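Local coordinates for 450aa long hypothetical fmu protein (PDB 2YXL) that probably methylates cytosine C5 in RNA with S-adenosylmethionine as methyl donor, and here holds the cofactor analogue sinefungin, at residues 166-171 against 430-435; 245-250 against 436-441; 341-346 against 391-396. All coordinates share one frame; numbering follows the deposited sequence.

How the contacts relate
The three contacts touch one another near Cys390, the predicted nucleophile. Contacts 2 and 3 both border it: the side chain of Phe441 is about 4 Å, and Gly344 about 5 Å, from the side chain of Cys390. Contact 1 lies farther off, the side chain of Trp432 being about 11 Å from that of Cys390. Sinefungin is about 6 Å from the Ser248 side chain of contact 2 and about 10 Å from that of Glu396 in contact 3. Probable hydrogen bonds join the contacts: Ala431 N to Phe441 O (3.0 Å) links contacts 1 and 2, Arg430 NH1 to Ile392 O (2.9 Å) contacts 1 and 3, and Gly440 N to Gly344 O (2.8 Å) contacts 2 and 3.

Contact 1: residues 166-171 against 430-435; sequences KGILGD and RAWPHR
Leu169 rests its CD2 methyl over one face of the Trp432 indole, 3.7 Å from the centroid of the six-membered ring and only 11° off its normal, a clear CH-pi contact made tip to tip. CG stands anti to the carbonyl carbon (chi1 -70°), which carries the branch point toward the indole. The other methyl, CD1, lies 3.7 Å from Trp432 CZ3 and also meets His434 CE1, at 3.8 Å. Leucine suits this place because both branches can sit on the indole while one reaches His434 as well. Ile168 adds its CG2, 3.8 Å from Trp432 CH2, approaching obliquely.

The same face of the indole also carries Arg435, with Trp432 CD1 over the centre of the guanidinium, so that cation and leucine share the surface; Leu169 CD2 is 4.1 Å from Arg435 NH2. Glu172, just beyond 166-171, forms a salt bridge with Arg435 NH2 and a hydrogen bond with His434 NE2.

Gly170, with positive phi, is the first residue to leave the helical path after helix 159-169, and Leu169 also touches Phe176 of helix 173-181. Across from it, Trp432 occupies the N-cap position between strand 429-431 and the short helix 433-436, whose Pro433 and His434 lean on Ser179 of helix 173-181.

Contact 2: residues 245-250 against 436-441; sequences EEASAV and HSTIGF
Ala247 presses its CB methyl against Phe441, 3.7 Å from CG, and lies 4.0 Å from Ile439 CG1; this is the close-packed side of the contact. Alanine suits the spot because its one methyl lets the first turn of helix 246-255 settle directly against the loop. The Phe441 ring slides beneath the helix backbone, with Ala247 O and Ser248 N over one face, both offset toward the rim, while Ser248 OG stands 3.6 Å from Phe441 CE2. An alanine in place of Phe441 would probably open a gap beside Ala247 and Ser248, with the Ala247 carbonyl and Ser248 OG losing the ring they lie against. Thr438 closes this side: its OG1, anti to the backbone N (chi1 -169°), accepts from Ala247 N at 3.1 Å with an angle of 156°, serving an amide that the helix itself leaves without a carbonyl.

The other side is bridged by water. One water accepts from Glu246 N at 3.0 Å, donates to Glu245 OE1 and is 2.7 Å from Thr438 OG1, linking helix start and loop. Glu245, at the N-cap position, supplies the apolar part here: its CG, anti to the carbonyl carbon, lies 3.8 Å from Ile439 CD1. A bend at chi2 then brings CD round, with OE1 on the water and OE2 in a salt bridge with Lys348.

Phe441 begins strand 441-447, which runs antiparallel to 383-389 as the reversed strand characteristic of class I methyltransferase sheets. Its ring borders the predicted nucleophile, Cys390, and the side chain of Ser248 is about 3 Å from that of Lys273, predicted to bind the cofactor.

Contact 3: residues 341-346 against 391-396; sequences TSSGTI and SIFKEE
Thr341 and Glu396 are joined by two hydrogen bonds that use both carboxylate oxygens: Thr341 N gives to OE1 at 2.8 Å, and Thr341 OG1 gives to OE2 at 2.7 Å, each on a syn lone pair. Ser391 OG, anti to its own backbone N (chi1 169°), is placed to donate to Glu396 OE2 as well, at 2.7 Å, but from above the carboxylate plane, 65° out of it. With Gln368 NE2 bonded to OE1 too, each oxygen has two partners, a grip that should fix the rotation of this buried group. Ser391 OG in turn accepts from Phe393 N, an ST turn that shapes the loop. Farther along, Ile392 N donates to Ser343 OG at 2.9 Å and a nearly straight 170°. Small hydroxyl residues suit this loop because they can accept or give bonds close to the backbone.

Van der Waals contacts fill in the rest. The Phe393 ring has Ser343 OG over one face and Thr341 OG1 at its edge, with Ser343 CB 3.5 Å from CE1. Glycine at 344 brings the backbone close, its CA 3.8 Å from Ile392 CG2.

These loops follow the neighbouring parallel strands 331-337 and 383-389. Ile361 of helix 361-376 touches Thr341 and Phe393, whereas helix 159-169 approaches from the N-terminal part of the chain, placing Val165 on Ile392, and Leu161 and Ile168 on Phe393.

Contact 1: residues 166-171 against 430-435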
loop_
_atom_site.group_PDB
_atom_site.type_symbol
_atom_site.label_atom_id
_atom_site.label_comp_id
_atom_site.label_asym_id
_atom_site.label_seq_id
_atom_site.Cartn_x
_atom_site.Cartn_y
_atom_site.Cartn_z
ATOM N N LYS A 166 -10.881 -0.822 17.715
ATOM C CA LYS A 166 -11.313 -1.388 19.004
ATOM C C LYS A 166 -12.585 -2.228 18.893
ATOM O O LYS A 166 -12.711 -3.254 19.561
ATOM C CB LYS A 166 -11.491 -0.297 20.065
ATOM C CG LYS A 166 -10.279 -0.101 20.964
ATOM C CD LYS A 166 -10.493 1.042 21.950
ATOM C CE LYS A 166 -9.216 1.343 22.731
ATOM N NZ LYS A 166 -9.358 2.522 23.633
ATOM N N GLY A 167 -13.513 -1.792 18.043
ATOM C CA GLY A 167 -14.748 -2.536 17.784
ATOM C C GLY A 167 -14.533 -3.842 17.034
ATOM O O GLY A 167 -15.426 -4.691 16.986
ATOM N N ILE A 168 -13.345 -4.000 16.450
ATOM C CA ILE A 168 -13.003 -5.188 15.669
ATOM C C ILE A 168 -12.047 -6.119 16.424
ATOM O O ILE A 168 -12.229 -7.335 16.413
ATOM C CB ILE A 168 -12.405 -4.806 14.280
ATOM C CG1 ILE A 168 -13.392 -3.934 13.494
ATOM C CG2 ILE A 168 -12.035 -6.057 13.476
ATOM C CD1 ILE A 168 -12.805 -3.263 12.269
ATOM N N LEU A 169 -11.046 -5.544 17.089
ATOM C CA LEU A 169 -9.975 -6.337 17.702
ATOM C C LEU A 169 -9.982 -6.383 19.232
ATOM O O LEU A 169 -9.453 -7.326 19.825
ATOM C CB LEU A 169 -8.604 -5.883 17.189
ATOM C CG LEU A 169 -8.272 -6.213 15.729
ATOM C CD1 LEU A 169 -6.949 -5.582 15.338
ATOM C CD2 LEU A 169 -8.241 -7.719 15.481
ATOM N N GLY A 170 -10.568 -5.363 19.857
ATOM C CA GLY A 170 -10.658 -5.284 21.317
ATOM C C GLY A 170 -9.307 -5.235 22.006
ATOM O O GLY A 170 -8.577 -4.250 21.888
ATOM N N ASP A 171 -8.978 -6.314 22.717
ATOM C CA ASP A 171 -7.713 -6.443 23.448
ATOM C C ASP A 171 -6.484 -6.337 22.548
ATOM O O ASP A 171 -5.416 -5.916 22.995
ATOM C CB ASP A 171 -7.669 -7.779 24.203
ATOM C CG ASP A 171 -8.672 -7.849 25.345
ATOM O OD1 ASP A 171 -8.721 -8.898 26.021
ATOM O OD2 ASP A 171 -9.408 -6.864 25.574
ATOM N N ARG A 430 -8.907 -14.216 7.436
ATOM C CA ARG A 430 -8.299 -12.902 7.615
ATOM C C ARG A 430 -6.812 -12.998 7.958
ATOM O O ARG A 430 -6.397 -13.871 8.727
ATOM C CB ARG A 430 -9.026 -12.107 8.700
ATOM C CG ARG A 430 -10.308 -11.438 8.243
ATOM C CD ARG A 430 -10.919 -10.635 9.377
ATOM N NE ARG A 430 -12.003 -9.769 8.924
ATOM C CZ ARG A 430 -11.935 -8.441 8.846
ATOM N NH1 ARG A 430 -10.824 -7.799 9.192
ATOM N NH2 ARG A 430 -12.987 -7.748 8.426
ATOM N N ALA A 431 -6.026 -12.103 7.368
ATOM C CA ALA A 431 -4.635 -11.901 7.748
ATOM C C ALA A 431 -4.537 -10.612 8.550
ATOM O O ALA A 431 -5.273 -9.651 8.295
ATOM C CB ALA A 431 -3.744 -11.831 6.518
ATOM N N TRP A 432 -3.637 -10.607 9.527
ATOM C CA TRP A 432 -3.423 -9.452 10.391
ATOM C C TRP A 432 -1.935 -9.144 10.526
ATOM O O TRP A 432 -1.124 -10.066 10.666
ATOM C CB TRP A 432 -4.020 -9.705 11.775
ATOM C CG TRP A 432 -5.511 -9.810 11.791
ATOM C CD1 TRP A 432 -6.253 -10.958 11.804
ATOM C CD2 TRP A 432 -6.450 -8.726 11.810
ATOM N NE1 TRP A 432 -7.594 -10.657 11.828
ATOM C CE2 TRP A 432 -7.744 -9.295 11.832
ATOM C CE3 TRP A 432 -6.324 -7.330 11.808
ATOM C CZ2 TRP A 432 -8.907 -8.516 11.851
ATOM C CZ3 TRP A 432 -7.479 -6.555 11.831
ATOM C CH2 TRP A 432 -8.754 -7.151 11.851
ATOM N N PRO A 433 -1.569 -7.848 10.492
ATOM C CA PRO A 433 -0.169 -7.427 10.642
ATOM C C PRO A 433 0.478 -7.914 11.939
ATOM O O PRO A 433 1.611 -8.395 11.912
ATOM C CB PRO A 433 -0.258 -5.895 10.628
ATOM C CG PRO A 433 -1.534 -5.595 9.916
ATOM C CD PRO A 433 -2.468 -6.694 10.294
ATOM N N HIS A 434 -0.245 -7.807 13.051
ATOM C CA HIS A 434 0.290 -8.161 14.369
ATOM C C HIS A 434 0.328 -9.668 14.629
ATOM O O HIS A 434 1.034 -10.123 15.531
ATOM C CB HIS A 434 -0.479 -7.431 15.482
ATOM C CG HIS A 434 -1.924 -7.817 15.581
ATOM N ND1 HIS A 434 -2.839 -7.547 14.586
ATOM C CD2 HIS A 434 -2.612 -8.440 16.567
ATOM C CE1 HIS A 434 -4.027 -7.996 14.950
ATOM N NE2 HIS A 434 -3.917 -8.541 16.148
ATOM N N ARG A 435 -0.423 -10.435 13.840
ATOM C CA ARG A 435 -0.412 -11.898 13.950
ATOM C C ARG A 435 0.481 -12.565 12.905
ATOM O O ARG A 435 1.089 -13.595 13.181
ATOM C CB ARG A 435 -1.827 -12.475 13.833
ATOM C CG ARG A 435 -2.798 -12.048 14.921
ATOM C CD ARG A 435 -4.107 -12.804 14.780
ATOM N NE ARG A 435 -5.240 -12.081 15.356
ATOM C CZ ARG A 435 -6.519 -12.417 15.184
ATOM N NH1 ARG A 435 -6.848 -13.469 14.443
ATOM N NH2 ARG A 435 -7.475 -11.693 15.753
#

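Contact 2: residues 245-250 against 436-441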
loop_
_atom_site.group_PDB
_atom_site.type_symbol
_atom_site.label_atom_id
_atom_site.label_comp_id
_atom_site.label_asym_id
_atom_site.label_seq_id
_atom_site.Cartn_x
_atom_site.Cartn_y
_atom_site.Cartn_z
ATOM N N GLU A 245 2.763 -8.340 -1.508
ATOM C CA GLU A 245 2.649 -8.798 -0.129
ATOM C C GLU A 245 2.310 -10.279 -0.078
ATOM O O GLU A 245 1.689 -10.813 -0.999
ATOM C CB GLU A 245 1.584 -7.996 0.627
ATOM C CG GLU A 245 1.868 -6.498 0.749
ATOM C CD GLU A 245 3.107 -6.173 1.585
ATOM O OE1 GLU A 245 3.583 -7.033 2.362
ATOM O OE2 GLU A 245 3.606 -5.037 1.464
ATOM N N GLU A 246 2.726 -10.937 1.004
ATOM C CA GLU A 246 2.448 -12.357 1.209
ATOM C C GLU A 246 0.946 -12.659 1.115
ATOM O O GLU A 246 0.541 -13.608 0.440
ATOM C CB GLU A 246 3.017 -12.831 2.552
ATOM C CG GLU A 246 2.954 -14.340 2.763
ATOM C CD GLU A 246 3.277 -14.743 4.189
ATOM O OE1 GLU A 246 4.410 -15.213 4.434
ATOM O OE2 GLU A 246 2.412 -14.578 5.072
ATOM N N ALA A 247 0.136 -11.840 1.785
ATOM C CA ALA A 247 -1.320 -11.992 1.786
ATOM C C ALA A 247 -1.926 -11.968 0.376
ATOM O O ALA A 247 -2.838 -12.737 0.071
ATOM C CB ALA A 247 -1.963 -10.928 2.666
ATOM N N SER A 248 -1.399 -11.094 -0.478
ATOM C CA SER A 248 -1.846 -10.996 -1.863
ATOM C C SER A 248 -1.483 -12.225 -2.696
ATOM O O SER A 248 -2.245 -12.627 -3.577
ATOM C CB SER A 248 -1.282 -9.737 -2.514
ATOM O OG SER A 248 -1.815 -8.572 -1.906
ATOM N N ALA A 249 -0.324 -12.817 -2.412
ATOM C CA ALA A 249 0.121 -14.032 -3.100
ATOM C C ALA A 249 -0.744 -15.244 -2.755
ATOM O O ALA A 249 -0.991 -16.095 -3.611
ATOM C CB ALA A 249 1.569 -14.319 -2.780
ATOM N N VAL A 250 -1.186 -15.315 -1.499
ATOM C CA VAL A 250 -2.058 -16.388 -1.016
ATOM C C VAL A 250 -3.401 -16.394 -1.761
ATOM O O VAL A 250 -3.925 -17.460 -2.100
ATOM C CB VAL A 250 -2.284 -16.277 0.522
ATOM C CG1 VAL A 250 -3.404 -17.207 0.996
ATOM C CG2 VAL A 250 -0.992 -16.568 1.277
ATOM N N HIS A 436 0.559 -11.981 11.711
ATOM C CA HIS A 436 1.146 -12.686 10.567
ATOM C C HIS A 436 2.289 -11.971 9.848
ATOM O O HIS A 436 2.899 -12.544 8.948
ATOM C CB HIS A 436 0.057 -13.054 9.554
ATOM C CG HIS A 436 -1.092 -13.811 10.145
ATOM N ND1 HIS A 436 -2.361 -13.283 10.239
ATOM C CD2 HIS A 436 -1.161 -15.056 10.672
ATOM C CE1 HIS A 436 -3.166 -14.172 10.794
ATOM N NE2 HIS A 436 -2.462 -15.257 11.067
ATOM N N SER A 437 2.574 -10.732 10.240
ATOM C CA SER A 437 3.625 -9.922 9.600
ATOM C C SER A 437 3.419 -9.742 8.090
ATOM O O SER A 437 4.371 -9.751 7.306
ATOM C CB SER A 437 5.019 -10.483 9.900
ATOM O OG SER A 437 5.309 -10.373 11.279
ATOM N N THR A 438 2.158 -9.600 7.703
ATOM C CA THR A 438 1.782 -9.202 6.352
ATOM C C THR A 438 0.681 -8.152 6.510
ATOM O O THR A 438 0.280 -7.858 7.635
ATOM C CB THR A 438 1.338 -10.423 5.493
ATOM O OG1 THR A 438 1.218 -10.038 4.119
ATOM C CG2 THR A 438 0.018 -11.023 5.990
ATOM N N ILE A 439 0.215 -7.573 5.407
ATOM C CA ILE A 439 -0.886 -6.598 5.449
ATOM C C ILE A 439 -2.203 -7.221 5.928
ATOM O O ILE A 439 -2.410 -8.427 5.795
ATOM C CB ILE A 439 -1.119 -5.933 4.070
ATOM C CG1 ILE A 439 -1.293 -7.000 2.974
ATOM C CG2 ILE A 439 0.020 -4.957 3.751
ATOM C CD1 ILE A 439 -1.841 -6.475 1.657
ATOM N N GLY A 440 -3.079 -6.393 6.496
ATOM C CA GLY A 440 -4.446 -6.808 6.824
ATOM C C GLY A 440 -5.173 -7.206 5.551
ATOM O O GLY A 440 -5.159 -6.468 4.566
ATOM N N PHE A 441 -5.798 -8.376 5.561
ATOM C CA PHE A 441 -6.378 -8.933 4.344
ATOM C C PHE A 441 -7.620 -9.767 4.643
ATOM O O PHE A 441 -7.796 -10.254 5.763
ATOM C CB PHE A 441 -5.335 -9.792 3.630
ATOM C CG PHE A 441 -5.365 -9.681 2.133
ATOM C CD1 PHE A 441 -5.981 -10.661 1.362
ATOM C CD2 PHE A 441 -4.758 -8.608 1.492
ATOM C CE1 PHE A 441 -5.998 -10.573 -0.025
ATOM C CE2 PHE A 441 -4.769 -8.506 0.102
ATOM C CZ PHE A 441 -5.393 -9.493 -0.658
HETATM O O HOH W 1 3.728 -9.350 3.296
#

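Contact 3: residues 341-346 against 391-396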
loop_
_atom_site.group_PDB
_atom_site.type_symbol
_atom_site.label_atom_id
_atom_site.label_comp_id
_atom_site.label_asym_id
_atom_site.label_seq_id
_atom_site.Cartn_x
_atom_site.Cartn_y
_atom_site.Cartn_z
ATOM N N THR A 341 -10.795 0.457 0.926
ATOM C CA THR A 341 -10.223 1.530 1.745
ATOM C C THR A 341 -8.710 1.414 1.941
ATOM O O THR A 341 -8.040 2.420 2.180
ATOM C CB THR A 341 -10.881 1.592 3.140
ATOM O OG1 THR A 341 -10.843 0.294 3.754
ATOM C CG2 THR A 341 -12.320 2.090 3.037
ATOM N N SER A 342 -8.191 0.190 1.849
ATOM C CA SER A 342 -6.764 -0.112 2.068
ATOM C C SER A 342 -6.327 -0.022 3.535
ATOM O O SER A 342 -5.130 0.026 3.823
ATOM C CB SER A 342 -5.857 0.755 1.177
ATOM O OG SER A 342 -5.718 0.198 -0.119
ATOM N N SER A 343 -7.294 -0.016 4.453
ATOM C CA SER A 343 -7.026 0.148 5.890
ATOM C C SER A 343 -6.050 -0.888 6.454
ATOM O O SER A 343 -5.337 -0.619 7.422
ATOM C CB SER A 343 -8.330 0.115 6.684
ATOM O OG SER A 343 -9.044 -1.083 6.428
ATOM N N GLY A 344 -6.026 -2.069 5.845
ATOM C CA GLY A 344 -5.097 -3.117 6.245
ATOM C C GLY A 344 -3.658 -2.860 5.833
ATOM O O GLY A 344 -2.755 -3.584 6.253
ATOM N N THR A 345 -3.445 -1.834 5.012
ATOM C CA THR A 345 -2.112 -1.528 4.500
ATOM C C THR A 345 -1.449 -0.332 5.199
ATOM O O THR A 345 -0.439 0.188 4.719
ATOM C CB THR A 345 -2.112 -1.328 2.958
ATOM O OG1 THR A 345 -2.802 -0.119 2.621
ATOM C CG2 THR A 345 -2.782 -2.500 2.257
ATOM N N ILE A 346 -1.994 0.085 6.342
ATOM C CA ILE A 346 -1.489 1.279 7.036
ATOM C C ILE A 346 -0.091 1.134 7.676
ATOM O O ILE A 346 0.487 2.118 8.143
ATOM C CB ILE A 346 -2.509 1.881 8.053
ATOM C CG1 ILE A 346 -2.855 0.885 9.165
ATOM C CG2 ILE A 346 -3.750 2.403 7.322
ATOM C CD1 ILE A 346 -3.448 1.548 10.403
ATOM N N SER A 391 -8.578 -4.598 3.314
ATOM C CA SER A 391 -9.233 -3.769 4.315
ATOM C C SER A 391 -9.528 -4.607 5.553
ATOM O O SER A 391 -9.732 -5.816 5.456
ATOM C CB SER A 391 -10.529 -3.183 3.753
ATOM O OG SER A 391 -11.304 -2.581 4.776
ATOM N N ILE A 392 -9.554 -3.958 6.713
ATOM C CA ILE A 392 -9.838 -4.651 7.969
ATOM C C ILE A 392 -11.278 -4.451 8.440
ATOM O O ILE A 392 -11.700 -5.055 9.428
ATOM C CB ILE A 392 -8.861 -4.237 9.094
ATOM C CG1 ILE A 392 -8.877 -2.718 9.293
ATOM C CG2 ILE A 392 -7.450 -4.763 8.791
ATOM C CD1 ILE A 392 -8.479 -2.266 10.686
ATOM N N PHE A 393 -12.025 -3.612 7.726
ATOM C CA PHE A 393 -13.388 -3.267 8.117
ATOM C C PHE A 393 -14.393 -4.349 7.742
ATOM O O PHE A 393 -14.370 -4.872 6.624
ATOM C CB PHE A 393 -13.809 -1.930 7.500
ATOM C CG PHE A 393 -12.936 -0.768 7.896
ATOM C CD1 PHE A 393 -12.394 0.068 6.924
ATOM C CD2 PHE A 393 -12.657 -0.507 9.236
ATOM C CE1 PHE A 393 -11.591 1.155 7.276
ATOM C CE2 PHE A 393 -11.851 0.573 9.599
ATOM C CZ PHE A 393 -11.320 1.406 8.615
ATOM N N LYS A 394 -15.276 -4.671 8.683
ATOM C CA LYS A 394 -16.334 -5.655 8.457
ATOM C C LYS A 394 -17.279 -5.227 7.336
ATOM O O LYS A 394 -17.764 -6.071 6.584
ATOM C CB LYS A 394 -17.125 -5.911 9.744
ATOM C CG LYS A 394 -16.367 -6.712 10.794
ATOM C CD LYS A 394 -17.076 -6.674 12.137
ATOM C CE LYS A 394 -16.225 -7.307 13.226
ATOM N NZ LYS A 394 -16.821 -7.121 14.581
ATOM N N GLU A 395 -17.516 -3.918 7.227
ATOM C CA GLU A 395 -18.398 -3.342 6.200
ATOM C C GLU A 395 -18.012 -3.708 4.768
ATOM O O GLU A 395 -18.881 -3.863 3.910
ATOM C CB GLU A 395 -18.462 -1.819 6.336
ATOM C CG GLU A 395 -19.604 -1.301 7.208
ATOM C CD GLU A 395 -19.445 -1.631 8.688
ATOM O OE1 GLU A 395 -20.471 -1.637 9.398
ATOM O OE2 GLU A 395 -18.304 -1.878 9.142
ATOM N N GLU A 396 -16.712 -3.839 4.521
ATOM C CA GLU A 396 -16.201 -4.171 3.197
ATOM C C GLU A 396 -16.033 -5.672 3.015
ATOM O O GLU A 396 -15.855 -6.155 1.895
ATOM C CB GLU A 396 -14.861 -3.481 2.973
ATOM C CG GLU A 396 -14.963 -1.999 2.700
ATOM C CD GLU A 396 -13.619 -1.315 2.799
ATOM O OE1 GLU A 396 -12.946 -1.179 1.758
ATOM O OE2 GLU A 396 -13.228 -0.929 3.922
#